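Local coordinates for sporozoite microneme protein essential for cell traversal (Plasmodium berghei, PDB 4U5A) that is essential for the traversal of host cells by malaria sporozoites, probably acting once released from the micronemes, at residues K97-L109 with L185-I199. Sequence-based numbering, arbitrary orientation.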
loop_
_atom_site.group_PDB
_atom_site.type_symbol
_atom_site.label_atom_id
_atom_site.label_comp_id
_atom_site.label_asym_id
_atom_site.label_seq_id
_atom_site.Cartn_x
_atom_site.Cartn_y
_atom_site.Cartn_z
ATOM N N LYS A 97 15.491 15.613 2.492
ATOM C CA LYS A 97 14.357 15.705 1.573
ATOM C C LYS A 97 13.910 14.334 1.063
ATOM O O LYS A 97 12.709 14.035 1.001
ATOM C CB LYS A 97 14.712 16.611 0.390
ATOM C CG LYS A 97 14.854 18.080 0.756
ATOM C CD LYS A 97 15.210 18.915 -0.459
ATOM C CE LYS A 97 15.316 20.390 -0.108
ATOM N NZ LYS A 97 15.708 21.216 -1.285
ATOM N N ILE A 98 14.882 13.507 0.697
ATOM C CA ILE A 98 14.598 12.158 0.228
ATOM C C ILE A 98 13.927 11.349 1.337
ATOM O O ILE A 98 12.919 10.663 1.099
ATOM C CB ILE A 98 15.882 11.451 -0.252
ATOM C CG1 ILE A 98 16.456 12.179 -1.470
ATOM C CG2 ILE A 98 15.600 10.007 -0.608
ATOM C CD1 ILE A 98 17.827 11.691 -1.889
ATOM N N LYS A 99 14.470 11.452 2.549
ATOM C CA LYS A 99 13.860 10.797 3.703
ATOM C C LYS A 99 12.405 11.239 3.875
ATOM O O LYS A 99 11.523 10.413 4.136
ATOM C CB LYS A 99 14.659 11.085 4.963
ATOM N N ASN A 100 12.156 12.537 3.708
ATOM C CA ASN A 100 10.804 13.073 3.842
ATOM C C ASN A 100 9.848 12.506 2.796
ATOM O O ASN A 100 8.715 12.139 3.116
ATOM C CB ASN A 100 10.811 14.601 3.737
ATOM C CG ASN A 100 11.425 15.273 4.950
ATOM O OD1 ASN A 100 11.559 14.669 6.016
ATOM N ND2 ASN A 100 11.793 16.542 4.794
ATOM N N VAL A 101 10.315 12.423 1.552
ATOM C CA VAL A 101 9.510 11.865 0.468
ATOM C C VAL A 101 9.154 10.408 0.765
ATOM O O VAL A 101 7.993 9.990 0.625
ATOM C CB VAL A 101 10.242 11.972 -0.888
ATOM C CG1 VAL A 101 9.520 11.179 -1.956
ATOM C CG2 VAL A 101 10.363 13.428 -1.307
ATOM N N CYS A 102 10.158 9.643 1.190
ATOM C CA CYS A 102 9.947 8.243 1.543
ATOM C C CYS A 102 8.898 8.098 2.651
ATOM O O CYS A 102 7.979 7.271 2.553
ATOM C CB CYS A 102 11.265 7.603 1.982
ATOM S SG CYS A 102 12.504 7.466 0.675
ATOM N N ASN A 103 9.025 8.917 3.692
ATOM C CA ASN A 103 8.074 8.874 4.796
ATOM C C ASN A 103 6.665 9.238 4.345
ATOM O O ASN A 103 5.688 8.649 4.807
ATOM C CB ASN A 103 8.509 9.816 5.919
ATOM C CG ASN A 103 9.758 9.340 6.631
ATOM O OD1 ASN A 103 10.106 8.159 6.579
ATOM N ND2 ASN A 103 10.447 10.262 7.298
ATOM N N PHE A 104 6.569 10.201 3.431
ATOM C CA PHE A 104 5.289 10.582 2.840
ATOM C C PHE A 104 4.633 9.380 2.167
ATOM O O PHE A 104 3.468 9.041 2.452
ATOM C CB PHE A 104 5.483 11.729 1.845
ATOM C CG PHE A 104 4.302 11.973 0.953
ATOM C CD1 PHE A 104 3.238 12.750 1.383
ATOM C CD2 PHE A 104 4.265 11.444 -0.331
ATOM C CE1 PHE A 104 2.149 12.982 0.559
ATOM C CE2 PHE A 104 3.183 11.671 -1.161
ATOM C CZ PHE A 104 2.122 12.443 -0.715
ATOM N N ILE A 105 5.393 8.731 1.286
ATOM C CA ILE A 105 4.898 7.551 0.585
ATOM C C ILE A 105 4.419 6.485 1.571
ATOM O O ILE A 105 3.307 5.960 1.436
ATOM C CB ILE A 105 5.974 6.939 -0.339
ATOM C CG1 ILE A 105 6.401 7.947 -1.410
ATOM C CG2 ILE A 105 5.447 5.683 -1.007
ATOM C CD1 ILE A 105 5.274 8.371 -2.341
ATOM N N LEU A 106 5.239 6.189 2.576
ATOM C CA LEU A 106 4.889 5.154 3.549
ATOM C C LEU A 106 3.624 5.501 4.338
ATOM O O LEU A 106 2.792 4.626 4.599
ATOM C CB LEU A 106 6.061 4.902 4.500
ATOM C CG LEU A 106 7.279 4.262 3.822
ATOM C CD1 LEU A 106 8.453 4.114 4.772
ATOM C CD2 LEU A 106 6.896 2.912 3.241
ATOM N N LYS A 107 3.458 6.775 4.686
ATOM C CA LYS A 107 2.259 7.204 5.406
ATOM C C LYS A 107 1.011 7.007 4.550
ATOM O O LYS A 107 -0.005 6.467 5.023
ATOM C CB LYS A 107 2.381 8.658 5.836
ATOM N N LYS A 108 1.091 7.433 3.289
ATOM C CA LYS A 108 -0.047 7.289 2.385
ATOM C C LYS A 108 -0.408 5.811 2.200
ATOM O O LYS A 108 -1.589 5.430 2.207
ATOM C CB LYS A 108 0.257 7.931 1.032
ATOM C CG LYS A 108 0.605 9.413 1.106
ATOM C CD LYS A 108 -0.502 10.244 1.739
ATOM C CE LYS A 108 -1.441 10.835 0.697
ATOM N NZ LYS A 108 -2.421 11.776 1.316
ATOM N N LEU A 109 0.622 4.981 2.061
ATOM C CA LEU A 109 0.438 3.543 1.898
ATOM C C LEU A 109 -0.226 2.908 3.121
ATOM O O LEU A 109 -1.119 2.078 2.977
ATOM C CB LEU A 109 1.781 2.870 1.610
ATOM C CG LEU A 109 2.259 2.999 0.158
ATOM C CD1 LEU A 109 3.655 2.417 -0.025
ATOM C CD2 LEU A 109 1.272 2.342 -0.795
ATOM N N LEU A 185 -3.176 3.876 -5.790
ATOM C CA LEU A 185 -1.779 3.477 -5.931
ATOM C C LEU A 185 -1.153 4.142 -7.151
ATOM O O LEU A 185 0.032 4.478 -7.150
ATOM C CB LEU A 185 -1.664 1.953 -6.036
ATOM C CG LEU A 185 -1.996 1.148 -4.777
ATOM C CD1 LEU A 185 -1.987 -0.345 -5.062
ATOM C CD2 LEU A 185 -1.010 1.482 -3.670
ATOM N N THR A 186 -1.963 4.346 -8.183
ATOM C CA THR A 186 -1.496 4.950 -9.422
ATOM C C THR A 186 -1.207 6.439 -9.251
ATOM O O THR A 186 -0.214 6.953 -9.764
ATOM C CB THR A 186 -2.533 4.754 -10.544
ATOM O OG1 THR A 186 -2.659 3.357 -10.828
ATOM C CG2 THR A 186 -2.109 5.471 -11.810
ATOM N N ASP A 187 -2.075 7.121 -8.512
ATOM C CA ASP A 187 -1.903 8.543 -8.242
ATOM C C ASP A 187 -0.778 8.791 -7.239
ATOM O O ASP A 187 -0.153 9.851 -7.246
ATOM C CB ASP A 187 -3.215 9.148 -7.744
ATOM C CG ASP A 187 -4.312 9.094 -8.792
ATOM O OD1 ASP A 187 -3.998 8.803 -9.967
ATOM O OD2 ASP A 187 -5.487 9.334 -8.442
ATOM N N LEU A 188 -0.521 7.803 -6.387
ATOM C CA LEU A 188 0.566 7.884 -5.419
ATOM C C LEU A 188 1.906 7.841 -6.138
ATOM O O LEU A 188 2.838 8.566 -5.789
ATOM C CB LEU A 188 0.467 6.744 -4.407
ATOM C CG LEU A 188 1.302 6.866 -3.133
ATOM C CD1 LEU A 188 1.082 8.214 -2.472
ATOM C CD2 LEU A 188 0.951 5.743 -2.173
ATOM N N ILE A 189 1.982 6.990 -7.155
ATOM C CA ILE A 189 3.150 6.908 -8.021
ATOM C C ILE A 189 3.352 8.252 -8.713
ATOM O O ILE A 189 4.482 8.703 -8.904
ATOM C CB ILE A 189 3.000 5.776 -9.061
ATOM C CG1 ILE A 189 3.121 4.408 -8.383
ATOM C CG2 ILE A 189 4.026 5.911 -10.182
ATOM C CD1 ILE A 189 2.911 3.236 -9.327
ATOM N N ASN A 190 2.248 8.901 -9.069
ATOM C CA ASN A 190 2.319 10.203 -9.717
ATOM C C ASN A 190 2.816 11.272 -8.742
ATOM O O ASN A 190 3.608 12.137 -9.116
ATOM C CB ASN A 190 0.955 10.593 -10.290
ATOM C CG ASN A 190 1.013 11.855 -11.133
ATOM O OD1 ASN A 190 1.611 11.868 -12.208
ATOM N ND2 ASN A 190 0.381 12.920 -10.653
ATOM N N ASP A 191 2.357 11.206 -7.494
ATOM C CA ASP A 191 2.812 12.136 -6.462
ATOM C C ASP A 191 4.303 11.965 -6.180
ATOM O O ASP A 191 5.017 12.944 -5.964
ATOM C CB ASP A 191 2.012 11.950 -5.168
ATOM C CG ASP A 191 0.566 12.393 -5.301
ATOM O OD1 ASP A 191 0.273 13.236 -6.176
ATOM O OD2 ASP A 191 -0.279 11.901 -4.522
ATOM N N LEU A 192 4.763 10.718 -6.191
ATOM C CA LEU A 192 6.172 10.408 -5.965
ATOM C C LEU A 192 7.054 10.986 -7.070
ATOM O O LEU A 192 8.107 11.563 -6.802
ATOM C CB LEU A 192 6.375 8.896 -5.872
ATOM C CG LEU A 192 7.821 8.405 -5.771
ATOM C CD1 LEU A 192 8.477 8.901 -4.498
ATOM C CD2 LEU A 192 7.868 6.890 -5.831
ATOM N N GLN A 193 6.620 10.823 -8.315
ATOM C CA GLN A 193 7.377 11.331 -9.449
ATOM C C GLN A 193 7.410 12.853 -9.464
ATOM O O GLN A 193 8.364 13.455 -9.957
ATOM C CB GLN A 193 6.803 10.795 -10.761
ATOM C CG GLN A 193 7.249 9.376 -11.079
ATOM C CD GLN A 193 6.621 8.831 -12.343
ATOM O OE1 GLN A 193 5.500 9.191 -12.700
ATOM N NE2 GLN A 193 7.352 7.972 -13.038
ATOM N N ILE A 194 6.374 13.471 -8.908
ATOM C CA ILE A 194 6.315 14.924 -8.822
ATOM C C ILE A 194 7.245 15.439 -7.723
ATOM O O ILE A 194 8.022 16.370 -7.942
ATOM C CB ILE A 194 4.875 15.412 -8.569
ATOM C CG1 ILE A 194 4.028 15.219 -9.830
ATOM C CG2 ILE A 194 4.863 16.876 -8.165
ATOM C CD1 ILE A 194 2.572 15.599 -9.662
ATOM N N LYS A 195 7.177 14.824 -6.546
ATOM C CA LYS A 195 7.985 15.266 -5.414
ATOM C C LYS A 195 9.475 15.042 -5.649
ATOM O O LYS A 195 10.301 15.831 -5.193
ATOM C CB LYS A 195 7.548 14.555 -4.131
ATOM C CG LYS A 195 6.281 15.120 -3.524
ATOM C CD LYS A 195 5.962 14.499 -2.174
ATOM C CE LYS A 195 4.831 15.258 -1.496
ATOM N NZ LYS A 195 3.627 15.334 -2.370
ATOM N N LEU A 196 9.820 13.979 -6.370
ATOM C CA LEU A 196 11.220 13.704 -6.677
ATOM C C LEU A 196 11.760 14.715 -7.679
ATOM O O LEU A 196 12.929 15.095 -7.622
ATOM C CB LEU A 196 11.392 12.284 -7.218
ATOM C CG LEU A 196 11.281 11.156 -6.193
ATOM C CD1 LEU A 196 11.517 9.814 -6.859
ATOM C CD2 LEU A 196 12.271 11.371 -5.059
ATOM N N LYS A 197 10.901 15.153 -8.592
ATOM C CA LYS A 197 11.293 16.140 -9.587
ATOM C C LYS A 197 11.589 17.491 -8.932
ATOM O O LYS A 197 12.476 18.222 -9.372
ATOM C CB LYS A 197 10.205 16.292 -10.650
ATOM C CG LYS A 197 10.648 17.092 -11.860
ATOM C CD LYS A 197 9.478 17.467 -12.749
ATOM C CE LYS A 197 9.900 18.494 -13.791
ATOM N NZ LYS A 197 8.745 19.027 -14.564
ATOM N N ASN A 198 10.856 17.803 -7.866
ATOM C CA ASN A 198 11.020 19.068 -7.152
ATOM C C ASN A 198 12.333 19.137 -6.379
ATOM O O ASN A 198 12.700 20.187 -5.854
ATOM C CB ASN A 198 9.850 19.292 -6.188
ATOM C CG ASN A 198 8.577 19.709 -6.897
ATOM O OD1 ASN A 198 8.541 19.829 -8.121
ATOM N ND2 ASN A 198 7.519 19.932 -6.125
ATOM N N ILE A 199 13.035 18.011 -6.316
ATOM C CA ILE A 199 14.327 17.938 -5.642
ATOM C C ILE A 199 15.343 17.296 -6.579
ATOM O O ILE A 199 16.426 16.883 -6.162
ATOM C CB ILE A 199 14.246 17.139 -4.321
ATOM C CG1 ILE A 199 13.980 15.657 -4.603
ATOM C CG2 ILE A 199 13.164 17.707 -3.414
ATOM C CD1 ILE A 199 13.944 14.792 -3.358
#
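Lys-195 reaches across to Phe-104 where two antiparallel helices of a four-helix bundle pack side by side, their axes 10.5 Å apart and 168° between their directions. Its CB lies 4.1 Å from Val-101 CG2, and CG carries the chain on toward the ring. CD lies over the rim of the ring, 4.0 Å from Phe-104 CD2, and CE settles almost exactly over the ring centre, 3.8 Å from the centroid, as a CH-pi contact. A bend at the last torsion (chi4 55°) keeps NZ over the same face, 3.7 Å from Phe-104 CZ, in a cation-pi interaction. Lysine suits this margin because its methylenes cover an aromatic face while its charge meets the pi cloud. The opposite face of Phe-104 is covered by Lys-108 CG of its own helix, offset toward the rim.

Deeper in, leucine's forked end suits a hole between four side chains: Leu-188 is a knob among Phe-104, Ile-105, Lys-108 and Leu-109, with CD1 closest to Lys-108 CB at 3.6 Å and CD2 against Leu-109 CD2. Beta-branched Val-101 and Ile-105 give the buried seam compact apolar surfaces, crossed at about right angles by Leu-192, which also touches Ile-68 of helix 59-84. At the C-terminal end of segment 185-199, Ile-199 packs CD1 against Ile-98 CG1, and its CG2 lies 3.8 Å from Lys-97 CD.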